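Local coordinates for protein transcriptional regulator, TetR family (Agrobacterium tumefaciens, PDB 3C2B) that probably binds cis-regulatory DNA through a helix-turn-helix motif and regulates transcription, as other TetR-family proteins do, at residues 132-135 / 136-139; 175-178 / 179-183. All coordinates share one frame; numbering follows the deposited sequence. Where two conformers were deposited one is given.

Interaction 1: 132-135 / 136-139; sequences LERG and RRQI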
loop_
_atom_site.group_PDB
_atom_site.type_symbol
_atom_site.label_atom_id
_atom_site.label_comp_id
_atom_site.label_asym_id
_atom_site.label_seq_id
_atom_site.Cartn_x
_atom_site.Cartn_y
_atom_site.Cartn_z
ATOM N N LEU A 132 0.451 -8.808 -9.787
ATOM C CA LEU A 132 -0.482 -9.456 -8.882
ATOM C C LEU A 132 -0.247 -10.995 -8.832
ATOM O O LEU A 132 -0.221 -11.601 -7.747
ATOM C CB LEU A 132 -1.922 -9.138 -9.339
ATOM C CG LEU A 132 -2.966 -8.481 -8.426
ATOM C CD1 LEU A 132 -2.324 -7.552 -7.416
ATOM C CD2 LEU A 132 -4.022 -7.757 -9.281
ATOM N N GLU A 133 -0.068 -11.611 -10.004
ATOM C CA GLU A 133 -0.002 -13.064 -10.089
ATOM C C GLU A 133 1.404 -13.608 -9.902
ATOM O O GLU A 133 1.541 -14.716 -9.400
ATOM C CB GLU A 133 -0.569 -13.588 -11.423
ATOM C CG GLU A 133 -2.066 -13.375 -11.667
ATOM C CD GLU A 133 -2.435 -13.488 -13.153
ATOM O OE1 GLU A 133 -3.430 -14.169 -13.479
ATOM O OE2 GLU A 133 -1.723 -12.893 -14.003
ATOM N N ARG A 134 2.436 -12.858 -10.303
ATOM C CA ARG A 134 3.789 -13.407 -10.427
ATOM C C ARG A 134 4.827 -12.599 -9.671
ATOM O O ARG A 134 5.925 -13.099 -9.378
ATOM C CB ARG A 134 4.182 -13.501 -11.912
ATOM C CG ARG A 134 3.013 -13.821 -12.868
ATOM C CD ARG A 134 3.528 -14.297 -14.251
ATOM N NE ARG A 134 2.453 -14.247 -15.244
ATOM C CZ ARG A 134 2.639 -14.239 -16.566
ATOM N NH1 ARG A 134 3.864 -14.271 -17.083
ATOM N NH2 ARG A 134 1.592 -14.196 -17.377
ATOM N N GLY A 135 4.465 -11.344 -9.387
ATOM C CA GLY A 135 5.338 -10.341 -8.783
ATOM C C GLY A 135 5.872 -10.639 -7.397
ATOM O O GLY A 135 6.946 -10.151 -7.038
ATOM N N ARG A 136 5.162 -11.434 -6.605
ATOM C CA ARG A 136 5.602 -11.615 -5.231
ATOM C C ARG A 136 5.650 -13.071 -4.793
ATOM O O ARG A 136 5.720 -13.361 -3.611
ATOM C CB ARG A 136 4.705 -10.798 -4.305
ATOM C CG ARG A 136 5.419 -10.204 -3.069
ATOM C CD ARG A 136 4.397 -9.443 -2.243
ATOM N NE ARG A 136 3.412 -10.313 -1.590
ATOM C CZ ARG A 136 2.121 -10.001 -1.452
ATOM N NH1 ARG A 136 1.656 -8.858 -1.971
ATOM N NH2 ARG A 136 1.290 -10.819 -0.804
ATOM N N ARG A 137 5.638 -13.968 -5.777
ATOM C CA ARG A 137 5.485 -15.398 -5.582
ATOM C C ARG A 137 6.580 -16.026 -4.720
ATOM O O ARG A 137 6.309 -16.919 -3.926
ATOM C CB ARG A 137 5.377 -16.058 -6.962
ATOM C CG ARG A 137 6.049 -17.417 -7.163
ATOM C CD ARG A 137 5.718 -17.911 -8.555
ATOM N NE ARG A 137 4.395 -17.431 -8.946
ATOM C CZ ARG A 137 3.939 -17.397 -10.185
ATOM N NH1 ARG A 137 4.692 -17.842 -11.177
ATOM N NH2 ARG A 137 2.726 -16.933 -10.422
ATOM N N GLN A 138 7.807 -15.546 -4.883
ATOM C CA GLN A 138 8.981 -16.116 -4.209
ATOM C C GLN A 138 8.991 -15.694 -2.735
ATOM O O GLN A 138 9.214 -16.524 -1.839
ATOM C CB GLN A 138 10.307 -15.746 -4.921
ATOM C CG GLN A 138 10.784 -16.730 -6.038
ATOM C CD GLN A 138 11.608 -17.916 -5.519
ATOM O OE1 GLN A 138 12.526 -18.380 -6.192
ATOM N NE2 GLN A 138 11.289 -18.401 -4.318
ATOM N N ILE A 139 8.756 -14.410 -2.509
ATOM C CA ILE A 139 8.494 -13.875 -1.194
ATOM C C ILE A 139 7.349 -14.632 -0.498
ATOM O O ILE A 139 7.509 -15.052 0.654
ATOM C CB ILE A 139 8.260 -12.337 -1.249
ATOM C CG1 ILE A 139 9.601 -11.591 -1.066
ATOM C CG2 ILE A 139 7.252 -11.840 -0.190
ATOM C CD1 ILE A 139 10.354 -11.843 0.302
#
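Arg137 reaches back along the chain to the backbone of Glu133 and Arg134, which its guanidinium meets. Its CB starts 3.9 Å from Arg134 O, and a bend at chi3 (-32°) swings the end of the chain toward the preceding helix. CZ comes within 4.0 Å of Arg134 CA, which covers one face of the guanidinium near its rim. At the tip, NH2 gives a weak hydrogen bond to the backbone carbonyl of Glu133, with Arg137 NH2 and Glu133 O 2.7 Å apart but an N-H...O angle of only 125°. This is the break between helices 127-134 and 137-152 of the all-helical TetR C-terminal domain: the chain passes from one helix to the next through Gly135 and Arg136, with Arg136 at the N-cap position of the second. In one of its two conformers the Arg134 side chain, extended from CG to NE, runs beside that of Arg137 in the same direction, their guanidinium planes 22° apart; this pairing is tentative, since the other conformer may differ. Arg136 takes another course, its guanidinium pairing with Asp140 of its own chain and with Asp175 of the second subunit.

Interaction 2: 175-178 / 179-183; sequences DLHV and RMLLG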
loop_
_atom_site.group_PDB
_atom_site.type_symbol
_atom_site.label_atom_id
_atom_site.label_comp_id
_atom_site.label_asym_id
_atom_site.label_seq_id
_atom_site.Cartn_x
_atom_site.Cartn_y
_atom_site.Cartn_z
ATOM N N ASP A 175 1.178 0.843 5.838
ATOM C CA ASP A 175 0.982 1.595 4.581
ATOM C C ASP A 175 2.315 1.979 3.907
ATOM O O ASP A 175 2.334 2.799 3.024
ATOM C CB ASP A 175 0.121 2.855 4.824
ATOM C CG ASP A 175 0.793 3.812 5.789
ATOM O OD1 ASP A 175 1.672 3.389 6.586
ATOM O OD2 ASP A 175 0.442 4.982 5.770
ATOM N N LEU A 176 3.436 1.384 4.315
ATOM C CA LEU A 176 4.699 1.886 3.829
ATOM C C LEU A 176 4.906 1.695 2.330
ATOM O O LEU A 176 5.603 2.483 1.703
ATOM C CB LEU A 176 5.848 1.245 4.614
ATOM C CG LEU A 176 7.224 1.717 4.178
ATOM C CD1 LEU A 176 7.489 3.202 4.589
ATOM C CD2 LEU A 176 8.269 0.785 4.724
ATOM N N HIS A 177 4.336 0.628 1.748
ATOM C CA HIS A 177 4.532 0.383 0.311
ATOM C C HIS A 177 3.839 1.474 -0.519
ATOM O O HIS A 177 4.485 2.099 -1.367
ATOM C CB HIS A 177 4.066 -1.036 -0.079
ATOM C CG HIS A 177 4.487 -1.453 -1.446
ATOM N ND1 HIS A 177 3.908 -2.509 -2.111
ATOM C CD2 HIS A 177 5.478 -0.994 -2.258
ATOM C CE1 HIS A 177 4.530 -2.690 -3.275
ATOM N NE2 HIS A 177 5.471 -1.769 -3.394
ATOM N N VAL A 178 2.555 1.722 -0.245
ATOM C CA VAL A 178 1.827 2.900 -0.770
ATOM C C VAL A 178 2.604 4.245 -0.570
ATOM O O VAL A 178 2.865 4.953 -1.546
ATOM C CB VAL A 178 0.309 2.955 -0.305
ATOM C CG1 VAL A 178 -0.396 4.174 -0.858
ATOM C CG2 VAL A 178 -0.449 1.733 -0.771
ATOM N N ARG A 179 3.047 4.570 0.648
ATOM C CA ARG A 179 3.851 5.793 0.813
ATOM C C ARG A 179 5.080 5.897 -0.105
ATOM O O ARG A 179 5.360 6.970 -0.647
ATOM C CB ARG A 179 4.238 6.007 2.286
ATOM C CG ARG A 179 2.966 6.021 3.205
ATOM C CD ARG A 179 3.244 6.392 4.662
ATOM N NE ARG A 179 3.721 7.764 4.793
ATOM C CZ ARG A 179 2.954 8.866 4.768
ATOM N NH1 ARG A 179 3.542 10.066 4.874
ATOM N NH2 ARG A 179 1.620 8.788 4.609
HETATM N N MSE A 180 5.810 4.787 -0.262
HETATM C CA MSE A 180 7.035 4.775 -1.056
HETATM C C MSE A 180 6.711 4.938 -2.526
HETATM O O MSE A 180 7.396 5.663 -3.251
HETATM C CB MSE A 180 7.868 3.512 -0.792
HETATM C CG MSE A 180 8.510 3.470 0.617
HETATM SE SE MSE A 180 9.817 2.044 0.873
HETATM C CE MSE A 180 8.684 0.541 0.550
ATOM N N LEU A 181 5.620 4.318 -2.931
ATOM C CA LEU A 181 5.116 4.391 -4.285
ATOM C C LEU A 181 4.743 5.792 -4.670
ATOM O O LEU A 181 4.904 6.191 -5.812
ATOM C CB LEU A 181 3.909 3.465 -4.440
ATOM C CG LEU A 181 4.243 1.966 -4.510
ATOM C CD1 LEU A 181 2.949 1.124 -4.534
ATOM C CD2 LEU A 181 5.079 1.655 -5.699
ATOM N N LEU A 182 4.241 6.537 -3.693
ATOM C CA LEU A 182 3.889 7.948 -3.839
ATOM C C LEU A 182 5.165 8.782 -3.818
ATOM O O LEU A 182 5.132 9.954 -4.139
ATOM C CB LEU A 182 2.913 8.393 -2.725
ATOM C CG LEU A 182 1.457 7.886 -2.787
ATOM C CD1 LEU A 182 0.780 8.015 -1.411
ATOM C CD2 LEU A 182 0.577 8.632 -3.846
ATOM N N GLY A 183 6.291 8.191 -3.415
ATOM C CA GLY A 183 7.552 8.938 -3.560
ATOM C C GLY A 183 8.228 9.196 -2.238
ATOM O O GLY A 183 9.262 9.804 -2.204
#
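Four successive i to i+4 backbone bonds, from Arg179 N to Asp175 O through Leu182 N to Val178 O, wind residues 175-183 into the short helix 176-181, the first of them almost straight at 178°. At its far end Gly183, with positive phi, closes a Schellman motif in which Gly183 N bonds to Met180 O at 2.8 Å. Along one side, Arg179 lays its aliphatic part across the Asp175 carboxylate, with Arg179 CD 3.3 Å from Asp175 OD2. A bend at chi3 carries the guanidinium on, its plane 40° from that of the carboxylate, and Arg179 NH2 stays 4.1 Å from Asp175 OD2, beyond a salt bridge. Leu181 sets CD1 over one face of the His177 ring, a CH-pi contact 4.1 Å from the centroid and 14° off the normal. The imidazole is brought there by a CG anti to the backbone N. Leu176 CG meets the terminal CE of Met180, present as selenomethionine, at 4.1 Å, while Val178 and Leu182 run side by side through CG1 and CD1. Met180 and Leu181 pack on helix 107-120, whose Arg114 bonds to both their carbonyls; His177 and Val178 meet Val178 and His177 of the second subunit. Met180, Leu181 and the His177 ring are thus buried, while Leu176 and Val178 are only partly covered. Attraction between the N-cap Asp175 and Arg179 is probably modest, the guanidinium pairing instead with Glu184 and OD2 also facing Arg136 of the second subunit in a long, weak pair.

In the fold
Both interactions are local contacts within the C-terminal domain and both touch the second subunit, yet they differ in burial. Interaction 1 is a surface contact bridging two consecutive helices, and it relies on arginine side chains and a weak bond to a carbonyl. Interaction 2 is partly buried and stays within a single short helix, where regular backbone bonds and apolar side chains dominate. The centres of interactions 1 and 2 are about 18 Å apart, and even their nearest atoms are about 7 Å from each other. The dimer brings the two regions together: Leu132 and Arg136 of one subunit pack on Arg179 of the other, and the Arg136-Asp175 pairing between subunits is a salt bridge in one copy, long and weak in the other.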